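Local coordinates for diadenosine tetraphosphatase, putative (Trypanosoma brucei, PDB 2QJC), which probably hydrolyses diadenosine tetraphosphate or other phosphate compounds, as a calcineurin-like metallophosphoesterase with two manganese ions in its active site, at residues 22-28 against 50-56; 29-35 against 65-70. All coordinates share one frame. Residue numbers count along the deposited sequence, not the author numbering.

Interaction 1. Residues 22-28 against 50-56; sequences IIVGDIH and LVAVGDL. With MN (manganese (II) ion), chain B.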
loop_
_atom_site.group_PDB
_atom_site.type_symbol
_atom_site.label_atom_id
_atom_site.label_comp_id
_atom_site.label_asym_id
_atom_site.label_seq_id
_atom_site.Cartn_x
_atom_site.Cartn_y
_atom_site.Cartn_z
ATOM N N ILE A 22 -11.566 -2.029 -4.646
ATOM C CA ILE A 22 -11.342 -1.185 -3.485
ATOM C C ILE A 22 -9.882 -1.291 -3.033
ATOM O O ILE A 22 -9.397 -2.366 -2.696
ATOM C CB ILE A 22 -12.304 -1.597 -2.349
ATOM C CG1 ILE A 22 -13.750 -1.364 -2.809
ATOM C CG2 ILE A 22 -12.028 -0.791 -1.093
ATOM C CD1 ILE A 22 -14.781 -1.917 -1.877
ATOM N N ILE A 23 -9.189 -0.159 -3.047
ATOM C CA ILE A 23 -7.782 -0.093 -2.669
ATOM C C ILE A 23 -7.654 0.716 -1.381
ATOM O O ILE A 23 -8.067 1.886 -1.320
ATOM C CB ILE A 23 -6.955 0.555 -3.805
ATOM C CG1 ILE A 23 -7.227 -0.200 -5.114
ATOM C CG2 ILE A 23 -5.466 0.516 -3.461
ATOM C CD1 ILE A 23 -6.616 0.435 -6.341
ATOM N N VAL A 24 -7.078 0.088 -0.357
ATOM C CA VAL A 24 -6.943 0.719 0.958
ATOM C C VAL A 24 -5.524 1.106 1.380
ATOM O O VAL A 24 -4.554 0.430 1.039
ATOM C CB VAL A 24 -7.605 -0.180 2.052
ATOM C CG1 VAL A 24 -7.098 -1.598 1.938
ATOM C CG2 VAL A 24 -7.329 0.374 3.451
ATOM N N GLY A 25 -5.429 2.224 2.104
ATOM C CA GLY A 25 -4.152 2.741 2.575
ATOM C C GLY A 25 -3.540 1.960 3.724
ATOM O O GLY A 25 -4.069 0.919 4.127
ATOM N N ASP A 26 -2.429 2.468 4.262
ATOM C CA ASP A 26 -1.712 1.799 5.351
ATOM C C ASP A 26 -2.630 1.416 6.514
ATOM O O ASP A 26 -3.224 2.281 7.157
ATOM C CB ASP A 26 -0.557 2.689 5.857
ATOM C CG ASP A 26 0.489 2.975 4.779
ATOM O OD1 ASP A 26 0.103 3.315 3.635
ATOM O OD2 ASP A 26 1.704 2.873 5.075
ATOM N N ILE A 27 -2.733 0.116 6.780
ATOM C CA ILE A 27 -3.581 -0.389 7.865
ATOM C C ILE A 27 -2.851 -0.460 9.222
ATOM O O ILE A 27 -3.410 -0.094 10.259
ATOM C CB ILE A 27 -4.155 -1.780 7.504
ATOM C CG1 ILE A 27 -5.034 -1.669 6.250
ATOM C CG2 ILE A 27 -5.001 -2.300 8.648
ATOM C CD1 ILE A 27 -5.395 -3.004 5.611
ATOM N N HIS A 28 -1.608 -0.929 9.211
ATOM C CA HIS A 28 -0.815 -1.009 10.435
ATOM C C HIS A 28 -1.576 -1.583 11.634
ATOM O O HIS A 28 -1.733 -0.914 12.656
ATOM C CB HIS A 28 -0.269 0.385 10.797
ATOM C CG HIS A 28 0.981 0.758 10.060
ATOM N ND1 HIS A 28 2.134 0.005 10.125
ATOM C CD2 HIS A 28 1.268 1.816 9.263
ATOM C CE1 HIS A 28 3.078 0.582 9.402
ATOM N NE2 HIS A 28 2.579 1.682 8.870
ATOM N N LEU A 50 -10.643 -6.591 -3.099
ATOM C CA LEU A 50 -9.963 -5.700 -2.168
ATOM C C LEU A 50 -8.452 -5.772 -2.383
ATOM O O LEU A 50 -7.894 -6.857 -2.554
ATOM C CB LEU A 50 -10.318 -6.097 -0.731
ATOM C CG LEU A 50 -9.734 -5.261 0.412
ATOM C CD1 LEU A 50 -10.111 -3.783 0.246
ATOM C CD2 LEU A 50 -10.264 -5.801 1.736
ATOM N N VAL A 51 -7.799 -4.614 -2.399
ATOM C CA VAL A 51 -6.345 -4.561 -2.578
ATOM C C VAL A 51 -5.721 -3.574 -1.585
ATOM O O VAL A 51 -6.094 -2.404 -1.558
ATOM C CB VAL A 51 -5.961 -4.111 -4.014
ATOM C CG1 VAL A 51 -4.465 -4.196 -4.204
ATOM C CG2 VAL A 51 -6.680 -4.962 -5.048
ATOM N N ALA A 52 -4.781 -4.048 -0.770
ATOM C CA ALA A 52 -4.096 -3.193 0.202
ATOM C C ALA A 52 -2.789 -2.652 -0.378
ATOM O O ALA A 52 -2.196 -3.266 -1.263
ATOM C CB ALA A 52 -3.805 -3.978 1.473
ATOM N N VAL A 53 -2.337 -1.503 0.122
ATOM C CA VAL A 53 -1.090 -0.905 -0.351
ATOM C C VAL A 53 0.110 -1.396 0.476
ATOM O O VAL A 53 1.248 -0.971 0.265
ATOM C CB VAL A 53 -1.133 0.647 -0.297
ATOM C CG1 VAL A 53 -2.293 1.173 -1.159
ATOM C CG2 VAL A 53 -1.241 1.127 1.152
ATOM N N GLY A 54 -0.147 -2.297 1.418
ATOM C CA GLY A 54 0.939 -2.813 2.230
ATOM C C GLY A 54 1.029 -2.148 3.587
ATOM O O GLY A 54 0.280 -1.215 3.873
ATOM N N ASP A 55 1.967 -2.613 4.410
ATOM C CA ASP A 55 2.140 -2.087 5.760
ATOM C C ASP A 55 0.904 -2.515 6.537
ATOM O O ASP A 55 0.177 -1.701 7.108
ATOM C CB ASP A 55 2.284 -0.556 5.743
ATOM C CG ASP A 55 3.736 -0.103 5.823
ATOM O OD1 ASP A 55 4.638 -0.923 5.546
ATOM O OD2 ASP A 55 3.976 1.078 6.162
ATOM N N LEU A 56 0.681 -3.825 6.533
ATOM C CA LEU A 56 -0.449 -4.438 7.213
ATOM C C LEU A 56 -0.202 -4.575 8.713
ATOM O O LEU A 56 -1.146 -4.634 9.509
ATOM C CB LEU A 56 -0.692 -5.827 6.629
ATOM C CG LEU A 56 -0.628 -5.921 5.106
ATOM C CD1 LEU A 56 -0.896 -7.354 4.675
ATOM C CD2 LEU A 56 -1.646 -4.958 4.493
HETATM MN MN MN B . 3.132 2.895 6.790
HETATM O O HOH W 1 -2.482 -1.512 4.008
HETATM O O HOH W 2 2.301 4.862 7.477
#

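Interaction 2. Residues 29-35 against 65-70; sequences GCRAQLE and GVVRLL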
loop_
_atom_site.group_PDB
_atom_site.type_symbol
_atom_site.label_atom_id
_atom_site.label_comp_id
_atom_site.label_asym_id
_atom_site.label_seq_id
_atom_site.Cartn_x
_atom_site.Cartn_y
_atom_site.Cartn_z
ATOM N N GLY A 29 -2.056 -2.813 11.496
ATOM C CA GLY A 29 -2.772 -3.465 12.579
ATOM C C GLY A 29 -4.055 -2.835 13.099
ATOM O O GLY A 29 -4.533 -3.238 14.160
ATOM N N CYS A 30 -4.616 -1.857 12.389
ATOM C CA CYS A 30 -5.864 -1.230 12.840
ATOM C C CYS A 30 -7.075 -1.969 12.262
ATOM O O CYS A 30 -7.791 -1.444 11.399
ATOM C CB CYS A 30 -5.910 0.239 12.426
ATOM S SG CYS A 30 -4.663 1.281 13.232
ATOM N N ARG A 31 -7.294 -3.186 12.756
ATOM C CA ARG A 31 -8.391 -4.047 12.303
ATOM C C ARG A 31 -9.780 -3.435 12.456
ATOM O O ARG A 31 -10.596 -3.486 11.532
ATOM C CB ARG A 31 -8.358 -5.385 13.046
ATOM C CG ARG A 31 -9.151 -6.489 12.344
ATOM C CD ARG A 31 -9.793 -7.449 13.322
ATOM N NE ARG A 31 -10.793 -6.779 14.151
ATOM C CZ ARG A 31 -10.636 -6.508 15.444
ATOM N NH1 ARG A 31 -9.518 -6.847 16.070
ATOM N NH2 ARG A 31 -11.599 -5.890 16.117
ATOM N N ALA A 32 -10.059 -2.870 13.626
ATOM C CA ALA A 32 -11.364 -2.263 13.862
ATOM C C ALA A 32 -11.652 -1.236 12.772
ATOM O O ALA A 32 -12.751 -1.197 12.212
ATOM C CB ALA A 32 -11.399 -1.596 15.238
ATOM N N GLN A 33 -10.645 -0.413 12.479
ATOM C CA GLN A 33 -10.745 0.626 11.460
ATOM C C GLN A 33 -10.990 0.053 10.063
ATOM O O GLN A 33 -11.734 0.631 9.271
ATOM C CB GLN A 33 -9.467 1.472 11.450
ATOM C CG GLN A 33 -9.342 2.472 12.596
ATOM C CD GLN A 33 -9.376 1.824 13.969
ATOM O OE1 GLN A 33 -8.661 0.854 14.240
ATOM N NE2 GLN A 33 -10.206 2.371 14.853
ATOM N N LEU A 34 -10.357 -1.075 9.757
ATOM C CA LEU A 34 -10.541 -1.707 8.455
ATOM C C LEU A 34 -11.993 -2.187 8.332
ATOM O O LEU A 34 -12.627 -2.018 7.289
ATOM C CB LEU A 34 -9.568 -2.880 8.294
ATOM C CG LEU A 34 -9.673 -3.752 7.030
ATOM C CD1 LEU A 34 -9.568 -2.891 5.771
ATOM C CD2 LEU A 34 -8.563 -4.804 7.048
ATOM N N GLU A 35 -12.519 -2.781 9.401
ATOM C CA GLU A 35 -13.902 -3.258 9.399
ATOM C C GLU A 35 -14.854 -2.096 9.135
ATOM O O GLU A 35 -15.803 -2.221 8.362
ATOM C CB GLU A 35 -14.250 -3.891 10.743
ATOM C CG GLU A 35 -13.409 -5.093 11.091
ATOM C CD GLU A 35 -13.576 -5.520 12.533
ATOM O OE1 GLU A 35 -14.132 -4.732 13.335
ATOM O OE2 GLU A 35 -13.134 -6.641 12.862
ATOM N N GLY A 65 -4.696 -10.032 13.360
ATOM C CA GLY A 65 -6.086 -10.069 12.944
ATOM C C GLY A 65 -6.286 -9.428 11.585
ATOM O O GLY A 65 -7.111 -9.878 10.787
ATOM N N VAL A 66 -5.524 -8.370 11.324
ATOM C CA VAL A 66 -5.592 -7.657 10.057
ATOM C C VAL A 66 -5.257 -8.580 8.898
ATOM O O VAL A 66 -5.973 -8.623 7.895
ATOM C CB VAL A 66 -4.595 -6.471 10.027
ATOM C CG1 VAL A 66 -4.267 -6.091 8.580
ATOM C CG2 VAL A 66 -5.184 -5.285 10.762
ATOM N N VAL A 67 -4.165 -9.320 9.047
ATOM C CA VAL A 67 -3.699 -10.220 8.009
ATOM C C VAL A 67 -4.610 -11.417 7.800
ATOM O O VAL A 67 -4.795 -11.869 6.667
ATOM C CB VAL A 67 -2.254 -10.679 8.314
ATOM C CG1 VAL A 67 -1.813 -11.758 7.345
ATOM C CG2 VAL A 67 -1.313 -9.473 8.226
ATOM N N ARG A 68 -5.185 -11.924 8.887
ATOM C CA ARG A 68 -6.092 -13.066 8.802
ATOM C C ARG A 68 -7.428 -12.673 8.180
ATOM O O ARG A 68 -8.061 -13.475 7.501
ATOM C CB ARG A 68 -6.309 -13.669 10.193
ATOM C CG ARG A 68 -5.213 -14.633 10.589
ATOM C CD ARG A 68 -5.222 -14.925 12.077
ATOM N NE ARG A 68 -4.242 -15.956 12.409
ATOM C CZ ARG A 68 -3.749 -16.151 13.626
ATOM N NH1 ARG A 68 -4.143 -15.382 14.634
ATOM N NH2 ARG A 68 -2.852 -17.109 13.832
ATOM N N LEU A 69 -7.855 -11.441 8.423
ATOM C CA LEU A 69 -9.098 -10.949 7.853
ATOM C C LEU A 69 -8.932 -10.866 6.336
ATOM O O LEU A 69 -9.779 -11.342 5.574
ATOM C CB LEU A 69 -9.432 -9.560 8.412
ATOM C CG LEU A 69 -10.606 -8.837 7.739
ATOM C CD1 LEU A 69 -11.853 -9.709 7.811
ATOM C CD2 LEU A 69 -10.858 -7.516 8.419
ATOM N N LEU A 70 -7.834 -10.256 5.901
ATOM C CA LEU A 70 -7.562 -10.118 4.475
ATOM C C LEU A 70 -7.465 -11.488 3.808
ATOM O O LEU A 70 -7.914 -11.666 2.670
ATOM C CB LEU A 70 -6.270 -9.322 4.258
ATOM C CG LEU A 70 -6.354 -7.876 4.763
ATOM C CD1 LEU A 70 -4.996 -7.202 4.668
ATOM C CD2 LEU A 70 -7.399 -7.116 3.951
#

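Interaction 1. Residues 22-28 against 50-56
Aliphatic side chains line both faces of two hydrogen-bonded parallel strands, 22-24 and 50-52, of a calcineurin-like phosphoesterase beta-alpha-beta unit whose strands run into metal-binding loops. On the face carrying Ile22, Val24, Leu50 and Ala52, which helix 31-41 covers, Leu50 CD1 lies 3.8 Å from Ile22 CG2. On the face carrying Ile23 and Val51, Ile23 CG1 lies 4.3 Å from Val51 CB, and Ile23 CG2 reaches Val53 CG1 of the following loop at 4.0 Å. The strand axes approach to 4.7 Å at 22°, with alternating hydrogen bonds of parallel pairing: Val51 N to Ile22 O (2.8 Å), Val24 N to Val51 O (2.9 Å) and Val53 N to Val24 O (3.1 Å).

Past Val24, water 1 bridges the separating backbones by donating to Gly25 O (2.9 Å) and Gly54 O (2.8 Å). At Gly54 (phi/psi 100/177°) a CB would jam against the preceding carbonyl, so this position calls for glycine. The loops rejoin where His28 N donates to Asp55 O (2.9 Å). Asp26 OD1 accepts from His204 N, Asp55 OD1 from His82 N, and His28 ND1 donates to Val57 O, orienting the metal ligands. Asp55 also binds the second manganese, bridging the ions. Besides one ligand atom from outside these segments, the manganese bound by both loops is held by Asp26 OD2 (2.2 Å), His28 NE2 (2.5 Å), Asp55 OD2 (2.1 Å) and water 2 (2.2 Å).

Interaction 2. Residues 29-35 against 65-70
The N-terminal turn of helix 31-41 runs beside helix 63-73, a helix pair flanking the parallel strands of the calcineurin-like phosphoesterase fold. The axes of the short segments 31-35 and 65-70 stay 10.0 Å apart at closest and their N-to-C directions differ by 34°, so the helices point broadly the same way. Gly29, with phi/psi of 61/13°, leads into Cys30, the centre of an inverse gamma turn (phi/psi -90/70°) and the N-cap residue. The first helical turn is then marked by Leu34 N to Cys30 O at 3.1 Å and Glu35 N to Arg31 O at 3.0 Å. The backbones come nearest at Arg31 CA and Val66 CA, 5.1 Å apart.

Val66 fills this narrow end: its CG2 lies 3.5 Å from Gly29 CA, 3.6 Å from Arg31 N and 3.9 Å from Arg31 CB. Gly65 leaves room for the arginine, because a CB modelled there would stand only 3.5 Å from Arg31 CD. One turn further along, leucines fill the wider groove, with Leu34 CD2 3.8 Å from Leu69 CD2 and 4.0 Å from Leu70 CD2. Helix 117-124 packs against Val67 and Leu70 of helix 63-73.

At the partly exposed margin Arg31 CG and Glu35 CG each lie 4.4 Å from Leu69 CD2, and their charged ends pair. Arg31 NH1 forms a salt bridge with Asp62, while Arg31 NE forms a hydrogen-bonded salt bridge with Glu35 OE2 at 2.7 Å with an N-H...O angle of 159°.

From the N terminus, strand 21-24 leads into the metal loop of residues 25-28, and residues 29-35 follow directly into helix 31-41. Strand 49-52 then returns beside the first strand, so interaction 1 closes the beta-alpha-beta loop. Helix 63-73 comes next, and interaction 2 closes a second loop back to the start of helix 31-41. The segment order 22-28, 29-35, 50-56, 65-70 makes the closures cross rather than nest. Their centres are 10 Å apart, and they touch: Leu56 O lies 2.8 Å from Gly29 N, a probable hydrogen bond, and Ile27 CG2 lies 3.7 Å from Val66 CG2. Sheet, metal loops and helix pair are thereby tied together.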